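Local structure of Sso-CP2 metallo-carboxypetidase (Sulfolobus solfataricus, 4MMO) at residues L12-I17 / P87-T91; S16-T20 / G135-I139; E46-G50 / N143-Y147; G50-Y55 / K130-E136; L66-N70 / Q381-F386. The protein is a zinc-binding M20-family metallo-carboxypeptidase that probably removes residues from the C-terminal end of peptide substrates. Residues are numbered along the deposited sequence.

Interaction 1. Residues L12-I17 / P87-T91; sequences LKKPSI and PFSAT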
# COMPACT_ATOMS: atom_id res chain seq x y z
N LEU A 12 -11.18 -21.32 25.79
CA LEU A 12 -10.62 -20.04 25.39
C LEU A 12 -9.09 -20.01 25.45
O LEU A 12 -8.45 -19.22 24.75
CB LEU A 12 -11.18 -18.93 26.28
CG LEU A 12 -12.63 -18.49 26.02
CD1 LEU A 12 -13.10 -17.53 27.11
CD2 LEU A 12 -12.75 -17.83 24.66
N LYS A 13 -8.50 -20.85 26.29
CA LYS A 13 -7.05 -20.88 26.45
C LYS A 13 -6.38 -21.55 25.26
O LYS A 13 -5.17 -21.41 25.07
CB LYS A 13 -6.66 -21.59 27.74
CG LYS A 13 -6.81 -20.73 28.99
CD LYS A 13 -6.61 -21.56 30.24
CE LYS A 13 -6.49 -20.69 31.48
NZ LYS A 13 -6.44 -21.51 32.72
N LYS A 14 -7.15 -22.28 24.47
CA LYS A 14 -6.61 -22.95 23.30
C LYS A 14 -6.64 -22.03 22.09
O LYS A 14 -7.72 -21.66 21.63
CB LYS A 14 -7.39 -24.23 22.99
CG LYS A 14 -7.46 -25.20 24.16
CD LYS A 14 -7.63 -26.63 23.68
CE LYS A 14 -7.81 -27.58 24.85
NZ LYS A 14 -6.73 -27.44 25.87
N PRO A 15 -5.47 -21.64 21.58
CA PRO A 15 -5.51 -20.82 20.37
C PRO A 15 -5.98 -21.62 19.17
O PRO A 15 -5.88 -22.85 19.16
CB PRO A 15 -4.05 -20.36 20.20
CG PRO A 15 -3.25 -21.36 20.92
CD PRO A 15 -4.09 -21.84 22.07
N SER A 16 -6.52 -20.93 18.18
CA SER A 16 -7.11 -21.57 17.02
C SER A 16 -7.24 -20.53 15.93
O SER A 16 -8.32 -20.31 15.38
CB SER A 16 -8.47 -22.17 17.37
OG SER A 16 -9.24 -21.25 18.12
N ILE A 17 -6.13 -19.87 15.63
CA ILE A 17 -6.10 -18.87 14.59
C ILE A 17 -6.09 -19.59 13.25
O ILE A 17 -5.14 -20.30 12.93
CB ILE A 17 -4.88 -17.95 14.73
CG1 ILE A 17 -4.84 -17.37 16.15
CG2 ILE A 17 -4.93 -16.85 13.69
CD1 ILE A 17 -3.59 -16.56 16.46
N PRO A 87 -3.52 -12.69 24.81
CA PRO A 87 -4.74 -12.97 24.04
C PRO A 87 -5.45 -14.26 24.39
O PRO A 87 -6.67 -14.33 24.21
CB PRO A 87 -4.23 -13.04 22.60
CG PRO A 87 -3.06 -12.15 22.58
CD PRO A 87 -2.42 -12.28 23.93
N PHE A 88 -4.73 -15.27 24.88
CA PHE A 88 -5.34 -16.56 25.19
C PHE A 88 -5.20 -16.95 26.66
O PHE A 88 -5.29 -18.12 27.02
CB PHE A 88 -4.77 -17.63 24.26
CG PHE A 88 -5.09 -17.39 22.82
CD1 PHE A 88 -6.36 -17.67 22.32
CD2 PHE A 88 -4.14 -16.85 21.96
CE1 PHE A 88 -6.67 -17.44 21.00
CE2 PHE A 88 -4.45 -16.61 20.63
CZ PHE A 88 -5.71 -16.91 20.15
N SER A 89 -5.03 -15.95 27.52
CA SER A 89 -4.96 -16.20 28.96
C SER A 89 -6.34 -16.51 29.54
O SER A 89 -6.45 -17.24 30.52
CB SER A 89 -4.35 -15.00 29.68
OG SER A 89 -5.06 -13.81 29.39
N ALA A 90 -7.39 -15.97 28.91
CA ALA A 90 -8.75 -16.08 29.43
C ALA A 90 -8.78 -15.60 30.88
O ALA A 90 -9.36 -16.24 31.75
CB ALA A 90 -9.27 -17.50 29.32
N THR A 91 -8.13 -14.47 31.11
CA THR A 91 -8.04 -13.89 32.44
C THR A 91 -9.41 -13.38 32.88
O THR A 91 -10.12 -12.75 32.11
CB THR A 91 -7.05 -12.71 32.45
OG1 THR A 91 -5.73 -13.20 32.19
CG2 THR A 91 -7.07 -11.98 33.79
O HOH W 1 -3.47 -20.18 27.38
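Phe88 is the centre of this loop-to-loop contact. Its side chain points toward residues 12-17 and lies against Pro15, whose CB sits 3.7 Å from the ring centroid and only 8° off its normal, a CH-pi contact over the face. At the ring edge, Leu12 O comes to 3.6 Å from Phe88 CD1, and farther along the chain Ile17 CG1 reaches to 4.1 Å from Phe88 CZ. The two loops belong to the catalytic domain of the M20 fold; residues 12-17 lead out of helix 3-12, and residues 87-91 run into strand 91-93, where Ala90 and Thr91 both face Tyr98 in a G1 beta bulge. Lys13 lies along the backbone of this second loop. Its CA makes a CA-H...O contact of 3.3 Å with Phe88 O, and its aliphatic chain passes over Ala90, with Lys13 CG 4.1 Å from Ala90 CB. No direct hydrogen bond crosses the interface, but a water donates to both Lys13 O (3.1 Å) and Phe88 O (2.8 Å). Ala90, its CB 3.9 Å from Leu12 CB, also packs with Leu12 on Ile97 of strand 96-98.

Interaction 2. Residues S16-T20 / G135-I139; sequences SISAT and GEEEI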
# COMPACT_ATOMS: atom_id res chain seq x y z
N SER A 16 -6.52 -20.93 18.18
CA SER A 16 -7.11 -21.57 17.02
C SER A 16 -7.24 -20.53 15.93
O SER A 16 -8.32 -20.31 15.38
CB SER A 16 -8.47 -22.17 17.37
OG SER A 16 -9.24 -21.25 18.12
N ILE A 17 -6.13 -19.87 15.63
CA ILE A 17 -6.10 -18.87 14.59
C ILE A 17 -6.09 -19.59 13.25
O ILE A 17 -5.14 -20.30 12.93
CB ILE A 17 -4.88 -17.95 14.73
CG1 ILE A 17 -4.84 -17.37 16.15
CG2 ILE A 17 -4.93 -16.85 13.69
CD1 ILE A 17 -3.59 -16.56 16.46
N SER A 18 -7.16 -19.43 12.48
CA SER A 18 -7.29 -20.11 11.20
C SER A 18 -6.42 -19.44 10.14
O SER A 18 -6.03 -20.08 9.16
CB SER A 18 -8.75 -20.12 10.75
OG SER A 18 -9.30 -18.81 10.79
N ALA A 19 -6.12 -18.16 10.34
CA ALA A 19 -5.30 -17.41 9.39
C ALA A 19 -3.91 -18.03 9.26
O ALA A 19 -3.34 -18.04 8.17
CB ALA A 19 -5.19 -15.96 9.83
N THR A 20 -3.38 -18.54 10.37
CA THR A 20 -2.05 -19.15 10.39
C THR A 20 -2.15 -20.67 10.54
O THR A 20 -1.26 -21.41 10.11
CB THR A 20 -1.20 -18.60 11.55
OG1 THR A 20 -1.81 -18.92 12.80
CG2 THR A 20 -1.06 -17.08 11.43
N GLY A 135 -13.85 -24.51 11.17
CA GLY A 135 -12.64 -23.87 11.63
C GLY A 135 -12.07 -22.86 10.64
O GLY A 135 -10.90 -22.49 10.75
N GLU A 136 -12.89 -22.41 9.69
CA GLU A 136 -12.43 -21.50 8.64
C GLU A 136 -13.32 -20.26 8.47
O GLU A 136 -13.22 -19.56 7.46
CB GLU A 136 -12.37 -22.23 7.30
CG GLU A 136 -11.41 -23.41 7.27
CD GLU A 136 -11.42 -24.13 5.94
OE1 GLU A 136 -12.46 -24.10 5.25
OE2 GLU A 136 -10.39 -24.74 5.59
N GLU A 137 -14.19 -20.00 9.43
CA GLU A 137 -15.13 -18.88 9.31
C GLU A 137 -14.39 -17.55 9.16
O GLU A 137 -14.82 -16.68 8.41
CB GLU A 137 -16.07 -18.83 10.51
CG GLU A 137 -17.30 -17.96 10.28
CD GLU A 137 -17.05 -16.48 10.50
OE1 GLU A 137 -16.15 -16.12 11.29
OE2 GLU A 137 -17.78 -15.66 9.88
N GLU A 138 -13.29 -17.41 9.89
CA GLU A 138 -12.52 -16.17 9.88
C GLU A 138 -11.69 -16.01 8.60
O GLU A 138 -11.13 -14.94 8.36
CB GLU A 138 -11.60 -16.11 11.10
CG GLU A 138 -12.34 -16.17 12.43
CD GLU A 138 -13.19 -14.95 12.69
OE1 GLU A 138 -13.18 -14.02 11.85
OE2 GLU A 138 -13.86 -14.91 13.74
N ILE A 139 -11.60 -17.07 7.80
CA ILE A 139 -10.91 -17.01 6.51
C ILE A 139 -11.87 -17.32 5.36
O ILE A 139 -11.47 -17.87 4.34
CB ILE A 139 -9.70 -17.97 6.46
CG1 ILE A 139 -10.13 -19.42 6.69
CG2 ILE A 139 -8.66 -17.55 7.49
CD1 ILE A 139 -9.06 -20.44 6.39
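Neither segment forms a regular strand: residues 16-20 are loop, while residues 135-139 bend through a short 3-10 turn at Glu137 and Glu138, closed by a hydrogen bond from Ile139 N to Glu136 O (3.0 Å). The CA atoms come nearest at Ser18 and Glu136, 5.9 Å apart. Ser18 fills the space between, its CB 3.2 Å from Gly135 O and its OG 3.6 Å from both Glu138 CB and Ile139 CG2. Beside it, Ile139 CG2 approaches Ala19 N at 3.9 Å. No hydrogen bond joins the segments directly; instead Ser18 OG and Glu138 N both bond to the carboxylate of Asp73. The turn carries Glu137 and Glu138, zinc ligands in a structure of this protein although neither binds the metal in this chain; the nearest side-chain atom of Glu138 is about 4 Å from the bound zinc, while its OE1 is hydrogen-bonded to Gln75 NE2. The chemistry implies indirect coupling: packing brings the loops together, and a shared acidic partner links the serine to the metal-site turn.

Interaction 3. Residues E46-G50 / N143-Y147; sequences EKTKG and NLEDY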
# COMPACT_ATOMS: atom_id res chain seq x y z
N GLU A 46 -14.64 -34.49 10.95
CA GLU A 46 -14.80 -34.79 9.54
C GLU A 46 -13.84 -33.95 8.72
O GLU A 46 -13.69 -32.75 8.94
CB GLU A 46 -16.25 -34.57 9.12
CG GLU A 46 -17.17 -35.65 9.69
CD GLU A 46 -18.64 -35.33 9.51
OE1 GLU A 46 -18.97 -34.15 9.29
OE2 GLU A 46 -19.45 -36.27 9.59
N LYS A 47 -13.17 -34.60 7.78
CA LYS A 47 -12.10 -33.98 7.02
C LYS A 47 -12.64 -33.11 5.89
O LYS A 47 -13.70 -33.38 5.33
CB LYS A 47 -11.17 -35.05 6.44
N THR A 48 -11.90 -32.05 5.59
CA THR A 48 -12.18 -31.20 4.44
C THR A 48 -10.85 -30.93 3.76
O THR A 48 -9.80 -31.36 4.24
CB THR A 48 -12.82 -29.86 4.85
OG1 THR A 48 -11.89 -29.08 5.61
CG2 THR A 48 -14.07 -30.10 5.69
N LYS A 49 -10.88 -30.21 2.64
CA LYS A 49 -9.66 -29.85 1.94
C LYS A 49 -8.79 -28.92 2.80
O LYS A 49 -7.64 -28.65 2.45
CB LYS A 49 -9.99 -29.18 0.61
CG LYS A 49 -10.69 -30.08 -0.40
CD LYS A 49 -10.89 -29.36 -1.72
CE LYS A 49 -11.47 -30.27 -2.79
NZ LYS A 49 -12.93 -30.50 -2.63
N GLY A 50 -9.35 -28.43 3.90
CA GLY A 50 -8.63 -27.60 4.85
C GLY A 50 -8.90 -28.02 6.28
O GLY A 50 -8.86 -29.21 6.61
N ASN A 143 -13.43 -23.93 2.43
CA ASN A 143 -13.68 -25.34 2.17
C ASN A 143 -14.98 -25.88 2.76
O ASN A 143 -15.18 -27.09 2.80
CB ASN A 143 -12.49 -26.17 2.67
CG ASN A 143 -11.21 -25.84 1.93
OD1 ASN A 143 -11.11 -26.05 0.73
ND2 ASN A 143 -10.23 -25.32 2.66
N LEU A 144 -15.87 -25.00 3.22
CA LEU A 144 -17.08 -25.45 3.89
C LEU A 144 -18.15 -25.94 2.91
O LEU A 144 -18.87 -26.89 3.21
CB LEU A 144 -17.68 -24.34 4.77
CG LEU A 144 -18.96 -24.74 5.51
CD1 LEU A 144 -18.70 -25.91 6.44
CD2 LEU A 144 -19.53 -23.56 6.28
N GLU A 145 -18.25 -25.30 1.76
CA GLU A 145 -19.27 -25.66 0.78
C GLU A 145 -19.06 -27.08 0.27
O GLU A 145 -20.01 -27.85 0.18
CB GLU A 145 -19.29 -24.68 -0.38
CG GLU A 145 -20.37 -24.99 -1.42
CD GLU A 145 -20.45 -23.95 -2.52
OE1 GLU A 145 -19.71 -22.95 -2.45
OE2 GLU A 145 -21.26 -24.14 -3.45
N ASP A 146 -17.82 -27.41 -0.07
CA ASP A 146 -17.49 -28.74 -0.59
C ASP A 146 -17.93 -29.82 0.39
O ASP A 146 -18.43 -30.87 -0.00
CB ASP A 146 -15.99 -28.86 -0.86
CG ASP A 146 -15.54 -28.03 -2.05
OD1 ASP A 146 -16.36 -27.79 -2.96
OD2 ASP A 146 -14.36 -27.63 -2.08
N TYR A 147 -17.74 -29.55 1.68
CA TYR A 147 -18.17 -30.49 2.70
C TYR A 147 -19.69 -30.61 2.76
O TYR A 147 -20.24 -31.71 2.89
CB TYR A 147 -17.63 -30.08 4.07
CG TYR A 147 -18.36 -30.78 5.19
CD1 TYR A 147 -18.08 -32.10 5.51
CD2 TYR A 147 -19.33 -30.12 5.93
CE1 TYR A 147 -18.75 -32.74 6.53
CE2 TYR A 147 -20.00 -30.75 6.95
CZ TYR A 147 -19.71 -32.06 7.25
OH TYR A 147 -20.38 -32.69 8.27
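Residues 46-50 show how a turn between two strands can lie along the start of a helix. Glu46, at the end of strand 43-46, extends its side chain toward the ring edge of Tyr147; the modelled separation of Glu46 OE1 and Tyr147 OH is too short to interpret, whereas the other carboxylate oxygen, OE2, forms a salt bridge with Lys154. The next contact is made by Thr48, with its CG2 3.9 Å from Tyr147 CB. The Thr48 hydroxyl serves the turn itself: OG1 accepts from Gly50 N at 3.1 Å, the hydrogen bond that defines an ST turn, and it also bonds to His51 O. Lys49 then reaches across in two ways. Its CB packs 3.3 Å from Asn143 OD1, and its NZ forms a salt bridge with Asp146 OD2 at 3.3 Å, weak as a hydrogen bond. At Gly50 the chain passes close to Asn143, with Gly50 N 3.5 Å from Asn143 ND2; a CB here would collide with that amide, so the absence of a side chain allows the approach. The contact lies at the surface, where the connection between antiparallel strands 43-46 and 53-58 meets helix 144-149. Tyr147 turns inward from this helix onto Val53 and Tyr55 of strand 53-58 and Leu132 of strand 128-134, while Leu144 packs against Leu385 of helix 383-389.

Interaction 4. Residues G50-Y55 / K130-E136; sequences GHPVVY and KLLYEGE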
# COMPACT_ATOMS: atom_id res chain seq x y z
N GLY A 50 -9.35 -28.43 3.90
CA GLY A 50 -8.63 -27.60 4.85
C GLY A 50 -8.90 -28.02 6.28
O GLY A 50 -8.86 -29.21 6.61
N HIS A 51 -9.20 -27.05 7.14
CA HIS A 51 -9.42 -27.32 8.55
C HIS A 51 -10.64 -28.23 8.75
O HIS A 51 -11.59 -28.18 7.96
CB HIS A 51 -9.58 -26.01 9.31
CG HIS A 51 -8.42 -25.08 9.15
ND1 HIS A 51 -7.14 -25.52 8.92
CD2 HIS A 51 -8.35 -23.72 9.17
CE1 HIS A 51 -6.33 -24.49 8.81
NE2 HIS A 51 -7.04 -23.38 8.96
N PRO A 52 -10.61 -29.07 9.79
CA PRO A 52 -11.65 -30.08 9.95
C PRO A 52 -12.94 -29.52 10.54
O PRO A 52 -12.94 -28.43 11.13
CB PRO A 52 -11.02 -31.07 10.93
CG PRO A 52 -10.16 -30.22 11.79
CD PRO A 52 -9.63 -29.11 10.89
N VAL A 53 -14.02 -30.27 10.38
CA VAL A 53 -15.33 -29.89 10.90
C VAL A 53 -15.73 -30.86 12.01
O VAL A 53 -15.58 -32.07 11.87
CB VAL A 53 -16.39 -29.93 9.77
CG1 VAL A 53 -17.81 -29.94 10.32
CG2 VAL A 53 -16.21 -28.74 8.83
N VAL A 54 -16.23 -30.31 13.12
CA VAL A 54 -16.78 -31.14 14.18
C VAL A 54 -18.29 -31.28 13.98
O VAL A 54 -19.00 -30.28 13.88
CB VAL A 54 -16.53 -30.54 15.57
CG1 VAL A 54 -17.00 -31.51 16.65
CG2 VAL A 54 -15.06 -30.22 15.76
N TYR A 55 -18.75 -32.52 13.92
CA TYR A 55 -20.16 -32.81 13.72
C TYR A 55 -20.69 -33.73 14.81
O TYR A 55 -19.97 -34.61 15.29
CB TYR A 55 -20.40 -33.44 12.35
CG TYR A 55 -21.83 -33.84 12.12
CD1 TYR A 55 -22.78 -32.90 11.75
CD2 TYR A 55 -22.24 -35.16 12.29
CE1 TYR A 55 -24.10 -33.26 11.54
CE2 TYR A 55 -23.56 -35.52 12.08
CZ TYR A 55 -24.49 -34.57 11.71
OH TYR A 55 -25.80 -34.92 11.50
N LYS A 130 -28.57 -31.04 15.43
CA LYS A 130 -27.37 -31.37 14.69
C LYS A 130 -26.40 -30.21 14.84
O LYS A 130 -26.77 -29.05 14.64
CB LYS A 130 -27.70 -31.60 13.22
CG LYS A 130 -28.60 -32.79 12.99
CD LYS A 130 -28.93 -32.96 11.52
CE LYS A 130 -29.65 -34.27 11.27
NZ LYS A 130 -29.99 -34.44 9.83
N LEU A 131 -25.16 -30.54 15.21
CA LEU A 131 -24.13 -29.53 15.46
C LEU A 131 -23.11 -29.53 14.33
O LEU A 131 -22.64 -30.59 13.91
CB LEU A 131 -23.41 -29.82 16.77
CG LEU A 131 -24.25 -29.89 18.05
CD1 LEU A 131 -23.34 -30.25 19.22
CD2 LEU A 131 -24.98 -28.58 18.31
N LEU A 132 -22.76 -28.34 13.85
CA LEU A 132 -21.76 -28.21 12.80
C LEU A 132 -20.82 -27.06 13.12
O LEU A 132 -21.16 -25.89 12.94
CB LEU A 132 -22.43 -27.97 11.44
CG LEU A 132 -21.52 -28.12 10.22
CD1 LEU A 132 -21.05 -29.55 10.09
CD2 LEU A 132 -22.22 -27.70 8.94
N TYR A 133 -19.63 -27.42 13.61
CA TYR A 133 -18.61 -26.45 13.97
C TYR A 133 -17.46 -26.47 12.97
O TYR A 133 -16.76 -27.47 12.86
CB TYR A 133 -18.08 -26.76 15.37
CG TYR A 133 -19.13 -26.83 16.45
CD1 TYR A 133 -20.26 -26.02 16.41
CD2 TYR A 133 -18.99 -27.71 17.51
CE1 TYR A 133 -21.21 -26.07 17.40
CE2 TYR A 133 -19.94 -27.78 18.51
CZ TYR A 133 -21.05 -26.95 18.45
OH TYR A 133 -22.00 -27.02 19.44
N GLU A 134 -17.26 -25.36 12.25
CA GLU A 134 -16.16 -25.25 11.29
C GLU A 134 -14.98 -24.47 11.88
O GLU A 134 -15.11 -23.84 12.93
CB GLU A 134 -16.62 -24.60 9.99
CG GLU A 134 -16.86 -23.09 10.06
CD GLU A 134 -16.62 -22.39 8.72
OE1 GLU A 134 -15.68 -22.78 8.00
OE2 GLU A 134 -17.38 -21.45 8.39
N GLY A 135 -13.85 -24.51 11.17
CA GLY A 135 -12.64 -23.87 11.63
C GLY A 135 -12.07 -22.86 10.64
O GLY A 135 -10.90 -22.49 10.75
N GLU A 136 -12.89 -22.41 9.69
CA GLU A 136 -12.43 -21.50 8.64
C GLU A 136 -13.32 -20.26 8.47
O GLU A 136 -13.22 -19.56 7.46
CB GLU A 136 -12.37 -22.23 7.30
CG GLU A 136 -11.41 -23.41 7.27
CD GLU A 136 -11.42 -24.13 5.94
OE1 GLU A 136 -12.46 -24.10 5.25
OE2 GLU A 136 -10.39 -24.74 5.59
O HOH W 2 -13.79 -26.15 8.82
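Strand segments 53-55 and 130-134 of the six-stranded mixed sheet in the M20 catalytic domain pair here in antiparallel fashion, their axes 4.8 Å apart at closest and 167° between N-to-C directions. Val54 and Tyr133 form the hydrogen-bonded pair, with Val54 N to Tyr133 O and Tyr133 N to Val54 O both 2.9 Å; Tyr55 and Leu132 form the adjacent non-hydrogen-bonded pair. On the face bearing Tyr55, Leu132 is the bump between two neighbours: its CD1 fits 3.3 Å from Val53 CG1 and 4.1 Å from Tyr55 CD1, at the edge of the tyrosine ring. Tyr147 of helix 144-149 packs over all three. Tyr55 leans along the partner strand until its OH comes to 3.7 Å from Lys130 CD. On the other face, Val54 CB meets Tyr133 CB at 4.1 Å, and Tyr133 continues onto Leu31 of helix 24-39. Beyond the strands, the flanking loop residues leave a gap, where a water accepts from Gly135 N (2.9 Å) and is placed to donate to His51 O (3.1 Å). His51 fits into the bend beyond, its CD2 3.6 Å from Glu136 CG, while His51 N donates a hydrogen bond to Glu136 OE2 at 3.0 Å.

Interaction 5. Residues L66-N70 / Q381-F386; sequences LLIYN and QPMGLF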
# COMPACT_ATOMS: atom_id res chain seq x y z
N LEU A 66 -33.21 -29.23 14.41
CA LEU A 66 -32.50 -27.96 14.35
C LEU A 66 -31.01 -28.18 14.03
O LEU A 66 -30.34 -28.99 14.65
CB LEU A 66 -32.64 -27.23 15.68
CG LEU A 66 -31.85 -25.93 15.84
CD1 LEU A 66 -32.37 -24.85 14.90
CD2 LEU A 66 -31.90 -25.45 17.29
N LEU A 67 -30.51 -27.44 13.04
CA LEU A 67 -29.09 -27.42 12.71
C LEU A 67 -28.45 -26.20 13.35
O LEU A 67 -28.87 -25.07 13.10
CB LEU A 67 -28.90 -27.39 11.19
CG LEU A 67 -27.46 -27.38 10.67
CD1 LEU A 67 -26.69 -28.59 11.15
CD2 LEU A 67 -27.44 -27.32 9.15
N ILE A 68 -27.44 -26.43 14.19
CA ILE A 68 -26.75 -25.33 14.88
C ILE A 68 -25.34 -25.15 14.32
O ILE A 68 -24.55 -26.08 14.33
CB ILE A 68 -26.69 -25.58 16.40
CG1 ILE A 68 -28.11 -25.66 16.97
CG2 ILE A 68 -25.88 -24.47 17.09
CD1 ILE A 68 -28.18 -25.84 18.48
N TYR A 69 -25.05 -23.94 13.85
CA TYR A 69 -23.75 -23.61 13.28
C TYR A 69 -22.96 -22.69 14.21
O TYR A 69 -23.48 -21.69 14.70
CB TYR A 69 -23.91 -22.95 11.91
CG TYR A 69 -22.65 -22.30 11.37
CD1 TYR A 69 -22.33 -20.98 11.70
CD2 TYR A 69 -21.78 -22.99 10.54
CE1 TYR A 69 -21.19 -20.38 11.21
CE2 TYR A 69 -20.63 -22.39 10.05
CZ TYR A 69 -20.34 -21.09 10.39
OH TYR A 69 -19.19 -20.48 9.92
N ASN A 70 -21.70 -23.04 14.44
CA ASN A 70 -20.75 -22.16 15.12
C ASN A 70 -19.36 -22.39 14.53
O ASN A 70 -19.18 -23.30 13.74
CB ASN A 70 -20.74 -22.43 16.63
CG ASN A 70 -21.99 -21.93 17.32
OD1 ASN A 70 -22.87 -22.71 17.70
ND2 ASN A 70 -22.08 -20.61 17.51
N GLN A 381 -21.35 -13.95 6.45
CA GLN A 381 -21.32 -15.21 7.17
C GLN A 381 -21.82 -16.26 6.17
O GLN A 381 -22.54 -15.91 5.24
CB GLN A 381 -22.24 -15.10 8.40
CG GLN A 381 -22.11 -16.21 9.43
CD GLN A 381 -22.97 -16.01 10.68
OE1 GLN A 381 -23.01 -16.90 11.54
NE2 GLN A 381 -23.64 -14.86 10.79
N PRO A 382 -21.43 -17.54 6.33
CA PRO A 382 -21.84 -18.51 5.30
C PRO A 382 -23.29 -18.99 5.40
O PRO A 382 -23.60 -20.14 5.09
CB PRO A 382 -20.85 -19.66 5.51
CG PRO A 382 -20.47 -19.57 6.94
CD PRO A 382 -20.44 -18.11 7.26
N MET A 383 -24.19 -18.09 5.81
CA MET A 383 -25.61 -18.38 5.88
C MET A 383 -26.14 -18.84 4.52
O MET A 383 -27.01 -19.70 4.44
CB MET A 383 -26.36 -17.13 6.32
CG MET A 383 -27.81 -17.34 6.72
SD MET A 383 -28.43 -15.89 7.60
CE MET A 383 -30.16 -16.30 7.77
N GLY A 384 -25.58 -18.26 3.46
CA GLY A 384 -25.98 -18.58 2.10
C GLY A 384 -25.91 -20.06 1.76
O GLY A 384 -26.75 -20.57 1.04
N LEU A 385 -24.90 -20.74 2.28
CA LEU A 385 -24.74 -22.16 2.02
C LEU A 385 -25.90 -22.96 2.60
O LEU A 385 -26.42 -23.87 1.96
CB LEU A 385 -23.42 -22.68 2.60
CG LEU A 385 -22.16 -21.99 2.09
CD1 LEU A 385 -20.93 -22.65 2.70
CD2 LEU A 385 -22.09 -22.02 0.56
N PHE A 386 -26.30 -22.61 3.82
CA PHE A 386 -27.34 -23.35 4.51
C PHE A 386 -28.70 -23.10 3.87
O PHE A 386 -29.51 -24.01 3.72
CB PHE A 386 -27.33 -23.00 5.99
CG PHE A 386 -26.07 -23.42 6.70
CD1 PHE A 386 -25.90 -24.73 7.11
CD2 PHE A 386 -25.05 -22.52 6.92
CE1 PHE A 386 -24.74 -25.13 7.75
CE2 PHE A 386 -23.88 -22.91 7.56
CZ PHE A 386 -23.73 -24.22 7.97
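Beside the zinc site, the start of helix 383-389 packs on strand 65-71 of the mixed sheet of the M20 catalytic domain through a buried, mainly apolar contact. The apolar part centres on Phe386, in the first helical turn, which enters the space beside Leu67 and Tyr69. Phe386 CD1 lies 3.6 Å from Leu67 CD2, and Phe386 CZ 3.5 Å from Tyr69 CD2. Leu67 and Tyr69 are two residues apart in the strand and so share one face of the sheet, whereas Ile68 and Asn70 point away from the helix. The one aromatic pair, Tyr69 and Phe386, meets obliquely, with centroids 5.4 Å apart and planes at 65°. Pro382 adds an aliphatic touch at the phenol end, its CG 3.4 Å from Tyr69 OH and 3.8 Å from Tyr69 CZ. The polar groups turn elsewhere: Gln381 OE1 is 3.9 Å from Tyr69 CE1 but bonds to the backbone N of Glu163, a zinc ligand, and Tyr69 OH bonds to Glu134 OE2. No hydrogen bond crosses between the segments. Hydrophobic contact therefore joins helix to strand, while the polar ends of Tyr69 and Gln381 point their bonding toward the surroundings of the metal site.

In the fold
From the N terminus, the loop after helix 3-12 opens two contacts: interaction 1 closes at residues 87-91, and interaction 2, sharing Ser16 and Ile17, closes farther on at the metal-site turn 135-139. Interaction 3 joins the connection between strands 43-46 and 53-58 to helix 144-149; interaction 4, sharing Gly50, lies within that span and pairs strand 53-58 with strand 128-134. Interaction 5 makes the longest closure, from strand 65-71 to helix 383-389. It crosses the other four; interactions 1 and 2 each cross interaction 3, and interaction 1 also crosses interaction 4, while interactions 2 and 4 end on shared residues. Interactions 4 and 5 meet in one sheet, and Glu136 connects interactions 2, 3 and 4.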